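Local coordinates for major capsid protein (Faustovirus, PDB 5J7O) that forms the trimeric double jelly-roll capsomer of this large dsDNA virus, the building block of its protein capsid, at residues G227-E233 with Q278-Q284; S236-A242 with A269-K275; Q343-L349 with Y367-Y373. The contacts are given in a common frame with arbitrary orientation. Residues are numbered along the deposited sequence.

Contact 1: G227-E233 with Q278-Q284; sequences GQEVPVE and QVVFGAQ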
loop_
_atom_site.group_PDB
_atom_site.type_symbol
_atom_site.label_atom_id
_atom_site.label_comp_id
_atom_site.label_asym_id
_atom_site.label_seq_id
_atom_site.Cartn_x
_atom_site.Cartn_y
_atom_site.Cartn_z
ATOM N N GLY B 227 11.940 12.630 8.081
ATOM C CA GLY B 227 11.003 13.720 8.273
ATOM C C GLY B 227 9.898 13.838 7.251
ATOM O O GLY B 227 9.325 14.921 7.102
ATOM N N GLN B 228 9.579 12.763 6.536
ATOM C CA GLN B 228 8.449 12.757 5.616
ATOM C C GLN B 228 7.200 12.306 6.361
ATOM O O GLN B 228 7.232 11.310 7.091
ATOM C CB GLN B 228 8.723 11.840 4.423
ATOM C CG GLN B 228 7.541 11.660 3.477
ATOM C CD GLN B 228 7.249 12.899 2.651
ATOM O OE1 GLN B 228 8.046 13.837 2.607
ATOM N NE2 GLN B 228 6.098 12.907 1.986
ATOM N N GLU B 229 6.106 13.043 6.181
ATOM C CA GLU B 229 4.863 12.704 6.857
ATOM C C GLU B 229 4.349 11.350 6.379
ATOM O O GLU B 229 4.601 10.925 5.249
ATOM C CB GLU B 229 3.811 13.788 6.620
ATOM C CG GLU B 229 3.406 13.962 5.165
ATOM C CD GLU B 229 2.542 15.188 4.944
ATOM O OE1 GLU B 229 2.312 15.940 5.915
ATOM O OE2 GLU B 229 2.095 15.403 3.798
ATOM N N VAL B 230 3.632 10.669 7.259
ATOM C CA VAL B 230 3.108 9.328 7.008
ATOM C C VAL B 230 1.592 9.427 6.902
ATOM O O VAL B 230 0.968 10.091 7.738
ATOM C CB VAL B 230 3.512 8.340 8.120
ATOM C CG1 VAL B 230 2.947 6.954 7.843
ATOM C CG2 VAL B 230 5.025 8.289 8.255
ATOM N N PRO B 231 0.968 8.806 5.901
ATOM C CA PRO B 231 -0.495 8.840 5.815
ATOM C C PRO B 231 -1.135 8.194 7.034
ATOM O O PRO B 231 -0.571 7.292 7.656
ATOM C CB PRO B 231 -0.799 8.046 4.539
ATOM C CG PRO B 231 0.467 8.084 3.748
ATOM C CD PRO B 231 1.575 8.103 4.756
ATOM N N VAL B 232 -2.329 8.674 7.375
ATOM C CA VAL B 232 -3.110 8.134 8.481
ATOM C C VAL B 232 -4.489 7.775 7.949
ATOM O O VAL B 232 -5.194 8.635 7.406
ATOM C CB VAL B 232 -3.217 9.121 9.655
ATOM C CG1 VAL B 232 -4.100 8.544 10.748
ATOM C CG2 VAL B 232 -1.833 9.444 10.203
ATOM N N GLU B 233 -4.870 6.509 8.104
ATOM C CA GLU B 233 -6.121 6.003 7.559
ATOM C C GLU B 233 -7.283 6.343 8.486
ATOM O O GLU B 233 -7.223 6.083 9.691
ATOM C CB GLU B 233 -6.023 4.493 7.357
ATOM C CG GLU B 233 -7.304 3.821 6.912
ATOM C CD GLU B 233 -7.141 2.320 6.786
ATOM O OE1 GLU B 233 -7.574 1.593 7.704
ATOM O OE2 GLU B 233 -6.565 1.869 5.774
ATOM N N GLN B 278 -7.445 8.683 3.545
ATOM C CA GLN B 278 -6.153 8.917 4.164
ATOM C C GLN B 278 -5.933 10.411 4.345
ATOM O O GLN B 278 -6.247 11.209 3.456
ATOM C CB GLN B 278 -5.024 8.315 3.326
ATOM C CG GLN B 278 -5.187 6.830 3.078
ATOM C CD GLN B 278 -3.889 6.067 3.234
ATOM O OE1 GLN B 278 -3.802 5.126 4.022
ATOM N NE2 GLN B 278 -2.872 6.467 2.479
ATOM N N VAL B 279 -5.408 10.782 5.507
ATOM C CA VAL B 279 -5.081 12.167 5.811
ATOM C C VAL B 279 -3.622 12.236 6.232
ATOM O O VAL B 279 -3.065 11.282 6.782
ATOM C CB VAL B 279 -5.992 12.754 6.912
ATOM C CG1 VAL B 279 -7.442 12.775 6.453
ATOM C CG2 VAL B 279 -5.845 11.961 8.200
ATOM N N VAL B 280 -2.999 13.375 5.953
ATOM C CA VAL B 280 -1.652 13.673 6.415
ATOM C C VAL B 280 -1.698 14.988 7.174
ATOM O O VAL B 280 -2.493 15.881 6.865
ATOM C CB VAL B 280 -0.640 13.739 5.249
ATOM C CG1 VAL B 280 -0.478 12.370 4.603
ATOM C CG2 VAL B 280 -1.080 14.767 4.218
ATOM N N PHE B 281 -0.851 15.095 8.193
ATOM C CA PHE B 281 -0.777 16.310 9.000
ATOM C C PHE B 281 0.605 16.415 9.637
ATOM O O PHE B 281 0.753 16.619 10.842
ATOM C CB PHE B 281 -1.897 16.349 10.042
ATOM C CG PHE B 281 -2.081 15.067 10.811
ATOM C CD1 PHE B 281 -2.886 14.049 10.320
ATOM C CD2 PHE B 281 -1.473 14.895 12.042
ATOM C CE1 PHE B 281 -3.055 12.876 11.030
ATOM C CE2 PHE B 281 -1.638 13.725 12.759
ATOM C CZ PHE B 281 -2.431 12.714 12.251
ATOM N N GLY B 282 1.648 16.290 8.815
ATOM C CA GLY B 282 3.007 16.346 9.307
ATOM C C GLY B 282 3.826 17.493 8.752
ATOM O O GLY B 282 3.311 18.596 8.545
ATOM N N ALA B 283 5.110 17.232 8.496
ATOM C CA ALA B 283 6.034 18.299 8.129
ATOM C C ALA B 283 5.716 18.901 6.765
ATOM O O ALA B 283 6.036 20.071 6.521
ATOM C CB ALA B 283 7.471 17.780 8.152
ATOM N N GLN B 284 5.096 18.136 5.868
ATOM C CA GLN B 284 4.794 18.638 4.533
ATOM C C GLN B 284 3.443 19.333 4.442
ATOM O O GLN B 284 3.198 20.052 3.466
ATOM C CB GLN B 284 4.848 17.500 3.508
ATOM C CG GLN B 284 6.258 17.080 3.116
ATOM C CD GLN B 284 6.976 16.316 4.212
ATOM O OE1 GLN B 284 6.380 15.482 4.894
ATOM N NE2 GLN B 284 8.261 16.598 4.387
HETATM O O HOH W 1 0.816 12.738 9.570
#
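Glu229 reaches across to 278-284, its OE2 lying against the Val280 side chain, 3.3 Å from Val280 CG2, while its OE1 accepts a 3.0 Å hydrogen bond from Gly282 N. A CB on Gly282 would collide with Glu229 CB, so the close approach depends on the missing side chain. Gln284, in the loop after strand 273-280, answers: its OE1 accepts a hydrogen bond from Glu229 N (2.8 Å), and its NE2 bonds weakly to Gly227 O (3.4 Å). Between the two segments, water 1 joins Val230 O to Phe281 N at 3.2 Å each. Regular pairing starts at Val232, where Val232 N to Val279 O (2.8 Å) and Val279 N to Val232 O (2.9 Å) close an antiparallel hydrogen-bonded pair; Val232 CG2 also packs 3.7 Å from Phe281 CE1. Glu229 salt-bridges Arg274 of the second subunit, a strand of which pairs with residues 278-280. This is the base of a long-looped two-stranded antiparallel ribbon whose sheet runs on across the trimer interface.

Contact 2: S236-A242 with A269-K275; sequences SNLVNIA and AAITARK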
loop_
_atom_site.group_PDB
_atom_site.type_symbol
_atom_site.label_atom_id
_atom_site.label_comp_id
_atom_site.label_asym_id
_atom_site.label_seq_id
_atom_site.Cartn_x
_atom_site.Cartn_y
_atom_site.Cartn_z
ATOM N N SER B 236 -15.068 6.466 7.821
ATOM C CA SER B 236 -16.214 7.358 7.811
ATOM C C SER B 236 -17.408 6.707 8.500
ATOM O O SER B 236 -17.335 5.592 9.022
ATOM C CB SER B 236 -16.583 7.741 6.379
ATOM O OG SER B 236 -17.190 6.650 5.706
ATOM N N ASN B 237 -18.528 7.427 8.495
ATOM C CA ASN B 237 -19.803 6.817 8.825
ATOM C C ASN B 237 -20.150 5.760 7.782
ATOM O O ASN B 237 -19.577 5.715 6.688
ATOM C CB ASN B 237 -20.910 7.870 8.884
ATOM C CG ASN B 237 -20.626 8.965 9.891
ATOM O OD1 ASN B 237 -19.970 8.737 10.908
ATOM N ND2 ASN B 237 -21.126 10.165 9.616
ATOM N N LEU B 238 -21.099 4.897 8.130
ATOM C CA LEU B 238 -21.602 3.929 7.166
ATOM C C LEU B 238 -22.190 4.656 5.964
ATOM O O LEU B 238 -23.046 5.534 6.114
ATOM C CB LEU B 238 -22.655 3.031 7.816
ATOM C CG LEU B 238 -22.191 2.155 8.982
ATOM C CD1 LEU B 238 -23.367 1.423 9.605
ATOM C CD2 LEU B 238 -21.138 1.169 8.514
ATOM N N VAL B 239 -21.710 4.311 4.773
ATOM C CA VAL B 239 -22.218 4.888 3.537
ATOM C C VAL B 239 -23.253 3.980 2.884
ATOM O O VAL B 239 -24.223 4.461 2.300
ATOM C CB VAL B 239 -21.056 5.204 2.569
ATOM C CG1 VAL B 239 -20.077 6.172 3.219
ATOM C CG2 VAL B 239 -20.337 3.933 2.136
ATOM N N ASN B 240 -23.060 2.670 2.989
ATOM C CA ASN B 240 -24.047 1.684 2.583
ATOM C C ASN B 240 -24.550 0.959 3.823
ATOM O O ASN B 240 -23.763 0.594 4.701
ATOM C CB ASN B 240 -23.459 0.678 1.589
ATOM C CG ASN B 240 -23.159 1.297 0.235
ATOM O OD1 ASN B 240 -23.035 2.517 0.108
ATOM N ND2 ASN B 240 -23.040 0.456 -0.785
ATOM N N ILE B 241 -25.863 0.774 3.902
ATOM C CA ILE B 241 -26.488 -0.003 4.964
ATOM C C ILE B 241 -27.462 -0.964 4.305
ATOM O O ILE B 241 -28.361 -0.533 3.572
ATOM C CB ILE B 241 -27.205 0.884 5.997
ATOM C CG1 ILE B 241 -26.208 1.803 6.705
ATOM C CG2 ILE B 241 -27.949 0.026 7.006
ATOM C CD1 ILE B 241 -26.835 2.664 7.782
ATOM N N ALA B 242 -27.278 -2.260 4.555
ATOM C CA ALA B 242 -28.056 -3.288 3.877
ATOM C C ALA B 242 -29.550 -3.041 4.034
ATOM O O ALA B 242 -30.043 -2.814 5.143
ATOM C CB ALA B 242 -27.686 -4.669 4.426
ATOM N N ALA B 269 -29.177 -0.930 -0.767
ATOM C CA ALA B 269 -27.834 -1.486 -0.769
ATOM C C ALA B 269 -27.867 -2.965 -0.401
ATOM O O ALA B 269 -28.732 -3.423 0.350
ATOM C CB ALA B 269 -26.935 -0.725 0.205
ATOM N N ALA B 270 -26.914 -3.715 -0.952
ATOM C CA ALA B 270 -26.784 -5.133 -0.650
ATOM C C ALA B 270 -25.767 -5.421 0.446
ATOM O O ALA B 270 -25.844 -6.481 1.077
ATOM C CB ALA B 270 -26.400 -5.916 -1.912
ATOM N N ILE B 271 -24.824 -4.510 0.687
ATOM C CA ILE B 271 -23.833 -4.656 1.740
ATOM C C ILE B 271 -23.875 -3.414 2.626
ATOM O O ILE B 271 -24.475 -2.395 2.284
ATOM C CB ILE B 271 -22.408 -4.872 1.187
ATOM C CG1 ILE B 271 -21.915 -3.607 0.479
ATOM C CG2 ILE B 271 -22.370 -6.070 0.250
ATOM C CD1 ILE B 271 -20.470 -3.678 0.037
ATOM N N THR B 272 -23.223 -3.520 3.780
ATOM C CA THR B 272 -23.063 -2.416 4.718
ATOM C C THR B 272 -21.581 -2.078 4.804
ATOM O O THR B 272 -20.778 -2.926 5.205
ATOM C CB THR B 272 -23.613 -2.781 6.097
ATOM O OG1 THR B 272 -25.019 -3.045 6.001
ATOM C CG2 THR B 272 -23.377 -1.646 7.085
ATOM N N ALA B 273 -21.219 -0.847 4.441
ATOM C CA ALA B 273 -19.817 -0.505 4.256
ATOM C C ALA B 273 -19.501 0.882 4.798
ATOM O O ALA B 273 -20.364 1.763 4.855
ATOM C CB ALA B 273 -19.421 -0.572 2.775
ATOM N N ARG B 274 -18.243 1.056 5.196
ATOM C CA ARG B 274 -17.641 2.348 5.482
ATOM C C ARG B 274 -16.617 2.674 4.403
ATOM O O ARG B 274 -16.076 1.783 3.742
ATOM C CB ARG B 274 -16.940 2.360 6.845
ATOM C CG ARG B 274 -17.665 1.656 7.972
ATOM C CD ARG B 274 -16.838 1.706 9.253
ATOM N NE ARG B 274 -15.885 0.603 9.352
ATOM C CZ ARG B 274 -14.836 0.591 10.170
ATOM N NH1 ARG B 274 -14.589 1.635 10.950
ATOM N NH2 ARG B 274 -14.024 -0.458 10.200
ATOM N N LYS B 275 -16.342 3.963 4.239
ATOM C CA LYS B 275 -15.250 4.398 3.386
ATOM C C LYS B 275 -13.997 4.626 4.220
ATOM O O LYS B 275 -14.067 5.025 5.386
ATOM C CB LYS B 275 -15.611 5.681 2.633
ATOM C CG LYS B 275 -16.733 5.519 1.622
ATOM C CD LYS B 275 -17.161 6.857 1.029
ATOM C CE LYS B 275 -16.135 7.398 0.048
ATOM N NZ LYS B 275 -16.636 8.623 -0.641
#
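A classic beta bulge interrupts the pairing here: Val239 and Asn240 both face Ala273, and both amides point at one carbonyl, with Val239 N 2.9 Å and Asn240 N a weaker 3.4 Å from Ala273 O. Leu238 CA adds a CH...O contact to the same oxygen, Ala273 O, at 3.4 Å. The reverse bond, Ala273 N to Asn240 O at 2.9 Å, completes the antiparallel hydrogen-bonded Asn240-Ala273 pair within the bulge. On one side of the bulge, the side chain of Ser236 does backbone work: its OG accepts from Lys275 N (3.2 Å) and donates to Asn237 O (2.7 Å), while Ser236 N bonds to Lys275 O (3.0 Å). At the far end Thr272 plays a similar part, its OG1 accepting a hydrogen bond from Ala242 N at 2.8 Å. Side chains fill in between. Leu238 CD2 rests 3.9 Å from Thr272 CG2 and 3.5 Å from Arg274 CG, Val239 CG1 lies 3.7 Å from Lys275 CD, and Asn240 CB approaches Ala269 CB at 4.0 Å. The polar ends turn to other chains: Asn240 ND2 bonds to Pro478 O of the second subunit, and Arg274 forms a salt bridge with Glu229 of the third. Strands 232-240 and 273-280 make a two-stranded antiparallel sheet within the chain, and this outer part of it is held between two neighbouring subunits; Ser236, Arg274 and Lys275 pair with a strand of the third subunit, so the sheet continues into that chain.

Contact 3: Q343-L349 with Y367-Y373; sequences QTTVETL and YNRYTTY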
loop_
_atom_site.group_PDB
_atom_site.type_symbol
_atom_site.label_atom_id
_atom_site.label_comp_id
_atom_site.label_asym_id
_atom_site.label_seq_id
_atom_site.Cartn_x
_atom_site.Cartn_y
_atom_site.Cartn_z
ATOM N N GLN B 343 -12.362 33.983 -2.778
ATOM C CA GLN B 343 -13.682 33.514 -3.179
ATOM C C GLN B 343 -14.021 34.088 -4.549
ATOM O O GLN B 343 -14.085 35.310 -4.714
ATOM C CB GLN B 343 -14.735 33.917 -2.147
ATOM C CG GLN B 343 -16.160 33.571 -2.545
ATOM C CD GLN B 343 -17.162 33.915 -1.463
ATOM O OE1 GLN B 343 -16.797 34.399 -0.393
ATOM N NE2 GLN B 343 -18.436 33.662 -1.735
ATOM N N THR B 344 -14.230 33.211 -5.527
ATOM C CA THR B 344 -14.605 33.603 -6.882
ATOM C C THR B 344 -16.056 33.196 -7.107
ATOM O O THR B 344 -16.370 32.001 -7.152
ATOM C CB THR B 344 -13.687 32.955 -7.917
ATOM O OG1 THR B 344 -12.369 33.506 -7.803
ATOM C CG2 THR B 344 -14.215 33.197 -9.326
ATOM N N THR B 345 -16.935 34.184 -7.251
ATOM C CA THR B 345 -18.365 33.947 -7.402
ATOM C C THR B 345 -18.871 34.579 -8.689
ATOM O O THR B 345 -18.603 35.755 -8.959
ATOM C CB THR B 345 -19.148 34.503 -6.210
ATOM O OG1 THR B 345 -18.748 35.855 -5.961
ATOM C CG2 THR B 345 -18.889 33.671 -4.976
ATOM N N VAL B 346 -19.603 33.794 -9.476
ATOM C CA VAL B 346 -20.317 34.279 -10.650
ATOM C C VAL B 346 -21.801 34.033 -10.429
ATOM O O VAL B 346 -22.208 32.908 -10.112
ATOM C CB VAL B 346 -19.839 33.593 -11.942
ATOM C CG1 VAL B 346 -20.705 34.025 -13.118
ATOM C CG2 VAL B 346 -18.379 33.913 -12.209
ATOM N N GLU B 347 -22.604 35.082 -10.581
ATOM C CA GLU B 347 -24.052 34.988 -10.487
ATOM C C GLU B 347 -24.660 35.431 -11.807
ATOM O O GLU B 347 -24.272 36.466 -12.358
ATOM C CB GLU B 347 -24.597 35.845 -9.341
ATOM C CG GLU B 347 -24.133 35.412 -7.964
ATOM C CD GLU B 347 -24.432 36.450 -6.902
ATOM O OE1 GLU B 347 -25.405 36.270 -6.139
ATOM O OE2 GLU B 347 -23.695 37.456 -6.838
ATOM N N THR B 348 -25.604 34.646 -12.315
ATOM C CA THR B 348 -26.338 34.978 -13.527
ATOM C C THR B 348 -27.800 35.205 -13.172
ATOM O O THR B 348 -28.407 34.389 -12.469
ATOM C CB THR B 348 -26.213 33.870 -14.576
ATOM O OG1 THR B 348 -26.719 32.641 -14.041
ATOM C CG2 THR B 348 -24.758 33.682 -14.982
ATOM N N LEU B 349 -28.357 36.315 -13.648
ATOM C CA LEU B 349 -29.751 36.673 -13.409
ATOM C C LEU B 349 -30.468 36.728 -14.751
ATOM O O LEU B 349 -30.181 37.600 -15.578
ATOM C CB LEU B 349 -29.868 38.010 -12.676
ATOM C CG LEU B 349 -29.568 38.048 -11.174
ATOM C CD1 LEU B 349 -28.070 38.039 -10.902
ATOM C CD2 LEU B 349 -30.227 39.262 -10.535
ATOM N N TYR B 367 -31.935 32.007 -11.483
ATOM C CA TYR B 367 -30.728 32.493 -10.832
ATOM C C TYR B 367 -29.747 31.339 -10.690
ATOM O O TYR B 367 -30.142 30.215 -10.369
ATOM C CB TYR B 367 -31.039 33.104 -9.454
ATOM C CG TYR B 367 -29.818 33.372 -8.595
ATOM C CD1 TYR B 367 -29.144 34.585 -8.667
ATOM C CD2 TYR B 367 -29.347 32.412 -7.705
ATOM C CE1 TYR B 367 -28.032 34.831 -7.880
ATOM C CE2 TYR B 367 -28.236 32.648 -6.922
ATOM C CZ TYR B 367 -27.581 33.857 -7.013
ATOM O OH TYR B 367 -26.479 34.093 -6.224
ATOM N N ASN B 368 -28.471 31.623 -10.935
ATOM C CA ASN B 368 -27.407 30.643 -10.769
ATOM C C ASN B 368 -26.236 31.297 -10.055
ATOM O O ASN B 368 -25.911 32.457 -10.317
ATOM C CB ASN B 368 -26.938 30.074 -12.115
ATOM C CG ASN B 368 -27.973 29.178 -12.763
ATOM O OD1 ASN B 368 -28.974 29.653 -13.301
ATOM N ND2 ASN B 368 -27.731 27.873 -12.727
ATOM N N ARG B 369 -25.607 30.550 -9.151
ATOM C CA ARG B 369 -24.398 30.996 -8.473
ATOM C C ARG B 369 -23.321 29.933 -8.625
ATOM O O ARG B 369 -23.587 28.741 -8.442
ATOM C CB ARG B 369 -24.652 31.283 -6.988
ATOM C CG ARG B 369 -23.384 31.598 -6.206
ATOM C CD ARG B 369 -23.685 32.056 -4.792
ATOM N NE ARG B 369 -22.466 32.168 -3.995
ATOM C CZ ARG B 369 -22.406 32.742 -2.798
ATOM N NH1 ARG B 369 -23.496 33.267 -2.256
ATOM N NH2 ARG B 369 -21.253 32.795 -2.145
ATOM N N TYR B 370 -22.112 30.369 -8.967
ATOM C CA TYR B 370 -20.957 29.489 -9.100
ATOM C C TYR B 370 -19.853 30.042 -8.213
ATOM O O TYR B 370 -19.446 31.195 -8.381
ATOM C CB TYR B 370 -20.489 29.403 -10.556
ATOM C CG TYR B 370 -21.570 29.030 -11.549
ATOM C CD1 TYR B 370 -21.720 27.719 -11.982
ATOM C CD2 TYR B 370 -22.431 29.992 -12.066
ATOM C CE1 TYR B 370 -22.702 27.373 -12.894
ATOM C CE2 TYR B 370 -23.416 29.656 -12.977
ATOM C CZ TYR B 370 -23.547 28.346 -13.387
ATOM O OH TYR B 370 -24.526 28.010 -14.294
ATOM N N THR B 371 -19.369 29.230 -7.273
ATOM C CA THR B 371 -18.435 29.696 -6.254
ATOM C C THR B 371 -17.257 28.741 -6.142
ATOM O O THR B 371 -17.444 27.552 -5.867
ATOM C CB THR B 371 -19.129 29.837 -4.897
ATOM O OG1 THR B 371 -20.198 30.784 -5.000
ATOM C CG2 THR B 371 -18.139 30.304 -3.838
ATOM N N THR B 372 -16.050 29.269 -6.339
ATOM C CA THR B 372 -14.810 28.537 -6.125
ATOM C C THR B 372 -13.963 29.265 -5.087
ATOM O O THR B 372 -14.160 30.454 -4.817
ATOM C CB THR B 372 -14.006 28.382 -7.424
ATOM O OG1 THR B 372 -13.410 29.637 -7.776
ATOM C CG2 THR B 372 -14.900 27.911 -8.560
ATOM N N TYR B 373 -13.011 28.537 -4.507
ATOM C CA TYR B 373 -12.106 29.086 -3.507
ATOM C C TYR B 373 -10.672 28.733 -3.870
ATOM O O TYR B 373 -10.382 27.599 -4.259
ATOM C CB TYR B 373 -12.433 28.562 -2.104
ATOM C CG TYR B 373 -13.872 28.771 -1.694
ATOM C CD1 TYR B 373 -14.293 29.978 -1.151
ATOM C CD2 TYR B 373 -14.809 27.759 -1.848
ATOM C CE1 TYR B 373 -15.608 30.172 -0.775
ATOM C CE2 TYR B 373 -16.126 27.943 -1.475
ATOM C CZ TYR B 373 -16.519 29.150 -0.939
ATOM O OH TYR B 373 -17.830 29.335 -0.565
HETATM O O HOH W 2 -11.271 31.408 -6.093
HETATM O O HOH W 3 -29.353 32.533 -14.185
#
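At Tyr367, first in the segment, the OH donates a very short 2.4 Å hydrogen bond to Glu347 OE1, while CD1 lies 4.3 Å from Leu349 CD1. Asn368 pairs with Thr348 through Thr348 N to Asn368 O (3.0 Å) and Asn368 N to Thr348 O (3.2 Å); water 3 links Asn368 OD1 with Thr348 OG1 and O. Arg369, opposite Glu347, is extended, its NE bonding to Thr371 OG1 (2.8 Å) and its guanidinium making a cation-pi contact with Tyr486 of the third subunit. Tyr370 forms the next hydrogen-bonded pair: Tyr370 N to Val346 O and Val346 N to Tyr370 O are both 2.8 Å. Thr371 sets its OG1 3.2 Å from Thr345 CG2. Thr372 closes on Thr344, with Thr344 N to Thr372 O at 2.8 Å and Thr372 N to Thr344 O at 2.9 Å; water 2 bridges their OG1 atoms, and Thr372 OG1 also bonds Gly264 O of the third subunit. Tyr373 CE1 ends the walk 3.9 Å from Gln343 CG. The seven pairs, axes at 169°, form a regular antiparallel ladder flanked by strand 149-158 beside 341-351 and 503-521 beside 364-375, within a mixed sheet of this double jelly-roll capsid protein.

From the N terminus, the chain leaves helix 216-225 and enters contact 1 at Gly227, then climbs strand 232-240 into contact 2. The 26 residues between 242 and 269, without helix or strand, form the loop that contact 2 closes. The chain returns down strand 273-280 to complete contact 1, which therefore encloses contact 2: both belong to one antiparallel ribbon, their centres 26 Å apart. Contact 3 follows in series, closing a shorter loop: 17 residues between its segments, including the ends of strands 341-351 and 364-375. Its centre is 34 Å from that of either other contact, and it lies within a separate mixed sheet. All three contacts touch the third subunit.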